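Local coordinates for protein NRD1 (Saccharomyces cerevisiae, PDB 3CLJ) that binds the serine-phosphorylated C-terminal domain of RNA polymerase II through its CTD-interacting domain, as part of the Nrd1-Nab3-Sen1 termination complex, at residues S56-S61 against I109-Q114. Numbering follows the deposited sequence.
Sequences SHKLGS and IAKSNQ
Lys58 bends at chi2 (-88°), which brings its CE across the extended stem of Lys111, 3.7 Å from CD of that residue; Lys111 itself sets out with CG anti to its carbonyl carbon (chi1 -67°) and bends only at chi4, and the two chains meet obliquely. Lysine suits both places because its long aliphatic stem can pack while its amine reaches a polar partner. The NZ atoms of Lys58 and Lys111 stay 5.5 Å apart, and Asp107 holds both in salt bridges, OD2 with NZ of Lys58 and OD1 with NZ of Lys111, which probably offsets their like charges; NZ of Lys58 also donates to the carbonyl of Ser50. In the all-helical CTD-interacting domain, this contact joins the N-terminal end of helix 58-77 to the C-terminal end of helix 90-111 and the turn that follows. No direct hydrogen bond crosses here, but a water links the two segments: it donates to OG of Ser112 at 2.9 Å and accepts from the backbone N of Leu59 at 3.2 Å. Serine fits at 112 through its hydroxyl, which accepts from the water while bonding to the carbonyl of Ala108; OG of Ser112 lies 4.4 Å from CB of Lys58.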
loop_
_atom_site.group_PDB
_atom_site.type_symbol
_atom_site.label_atom_id
_atom_site.label_comp_id
_atom_site.label_asym_id
_atom_site.label_seq_id
_atom_site.Cartn_x
_atom_site.Cartn_y
_atom_site.Cartn_z
ATOM N N SER A 56 3.635 -7.791 12.561
ATOM C CA SER A 56 4.980 -7.322 12.205
ATOM C C SER A 56 5.100 -7.047 10.651
ATOM O O SER A 56 5.951 -6.270 10.201
ATOM C CB SER A 56 6.008 -8.332 12.701
ATOM O OG SER A 56 5.990 -9.465 11.828
ATOM N N HIS A 57 4.203 -7.658 9.882
ATOM C CA HIS A 57 4.125 -7.565 8.448
ATOM C C HIS A 57 3.297 -6.363 7.909
ATOM O O HIS A 57 3.304 -6.081 6.700
ATOM C CB HIS A 57 3.624 -8.913 7.853
ATOM C CG HIS A 57 4.647 -10.022 7.875
ATOM N ND1 HIS A 57 5.526 -10.221 8.912
ATOM C CD2 HIS A 57 4.924 -10.995 6.970
ATOM C CE1 HIS A 57 6.286 -11.273 8.666
ATOM N NE2 HIS A 57 5.942 -11.761 7.486
ATOM N N LYS A 58 2.609 -5.631 8.780
ATOM C CA LYS A 58 1.790 -4.502 8.320
ATOM C C LYS A 58 2.586 -3.378 7.645
ATOM O O LYS A 58 2.120 -2.815 6.659
ATOM C CB LYS A 58 0.975 -3.926 9.477
ATOM C CG LYS A 58 0.034 -4.914 10.138
ATOM C CD LYS A 58 -1.314 -4.940 9.426
ATOM C CE LYS A 58 -2.147 -6.131 9.940
ATOM N NZ LYS A 58 -3.574 -5.992 9.499
ATOM N N LEU A 59 3.772 -3.066 8.168
ATOM C CA LEU A 59 4.647 -2.102 7.548
ATOM C C LEU A 59 4.929 -2.497 6.086
ATOM O O LEU A 59 4.668 -1.701 5.158
ATOM C CB LEU A 59 5.949 -2.004 8.342
ATOM C CG LEU A 59 7.029 -1.042 7.779
ATOM C CD1 LEU A 59 6.447 0.412 7.595
ATOM C CD2 LEU A 59 8.316 -1.066 8.603
ATOM N N GLY A 60 5.396 -3.728 5.872
ATOM C CA GLY A 60 5.598 -4.276 4.502
ATOM C C GLY A 60 4.402 -4.101 3.588
ATOM O O GLY A 60 4.547 -3.748 2.416
ATOM N N SER A 61 3.213 -4.356 4.126
ATOM C CA SER A 61 1.975 -4.198 3.371
ATOM C C SER A 61 1.720 -2.746 2.926
ATOM O O SER A 61 1.203 -2.506 1.823
ATOM C CB SER A 61 0.787 -4.750 4.150
ATOM O OG SER A 61 0.293 -3.753 5.097
ATOM N N ILE A 109 -0.848 0.829 12.272
ATOM C CA ILE A 109 -0.237 1.576 13.374
ATOM C C ILE A 109 -0.500 0.870 14.708
ATOM O O ILE A 109 0.437 0.637 15.496
ATOM C CB ILE A 109 -0.658 3.040 13.387
ATOM C CG1 ILE A 109 0.050 3.784 12.248
ATOM C CG2 ILE A 109 -0.337 3.692 14.740
ATOM C CD1 ILE A 109 -0.614 5.160 11.883
ATOM N N ALA A 110 -1.755 0.474 14.928
ATOM C CA ALA A 110 -2.209 -0.195 16.172
ATOM C C ALA A 110 -1.469 -1.544 16.373
ATOM O O ALA A 110 -1.244 -1.996 17.474
ATOM C CB ALA A 110 -3.717 -0.439 16.106
ATOM N N LYS A 111 -1.115 -2.202 15.288
ATOM C CA LYS A 111 -0.470 -3.486 15.404
ATOM C C LYS A 111 1.069 -3.442 15.333
ATOM O O LYS A 111 1.725 -4.453 15.526
ATOM C CB LYS A 111 -1.068 -4.407 14.349
ATOM C CG LYS A 111 -2.560 -4.747 14.625
ATOM C CD LYS A 111 -3.150 -5.556 13.455
ATOM C CE LYS A 111 -4.305 -6.448 13.905
ATOM N NZ LYS A 111 -5.304 -5.703 14.711
ATOM N N SER A 112 1.625 -2.253 15.073
ATOM C CA SER A 112 3.071 -2.062 14.886
ATOM C C SER A 112 3.815 -1.708 16.201
ATOM O O SER A 112 3.262 -1.086 17.124
ATOM C CB SER A 112 3.355 -0.987 13.829
ATOM O OG SER A 112 3.003 -1.423 12.538
ATOM N N ASN A 113 5.082 -2.113 16.275
ATOM C CA ASN A 113 5.903 -1.715 17.398
ATOM C C ASN A 113 6.304 -0.269 17.149
ATOM O O ASN A 113 5.971 0.316 16.116
ATOM C CB ASN A 113 7.108 -2.669 17.627
ATOM C CG ASN A 113 8.126 -2.680 16.455
ATOM O OD1 ASN A 113 8.099 -1.844 15.533
ATOM N ND2 ASN A 113 9.052 -3.623 16.521
ATOM N N GLN A 114 7.007 0.315 18.099
ATOM C CA GLN A 114 7.418 1.710 18.015
ATOM C C GLN A 114 8.255 1.998 16.747
ATOM O O GLN A 114 8.041 2.997 16.021
ATOM C CB GLN A 114 8.137 2.190 19.276
ATOM C CG GLN A 114 7.218 2.423 20.484
ATOM C CD GLN A 114 5.914 3.142 20.156
ATOM O OE1 GLN A 114 5.879 4.107 19.386
ATOM N NE2 GLN A 114 4.832 2.663 20.747
HETATM O O HOH W 1 4.312 -3.696 11.227
#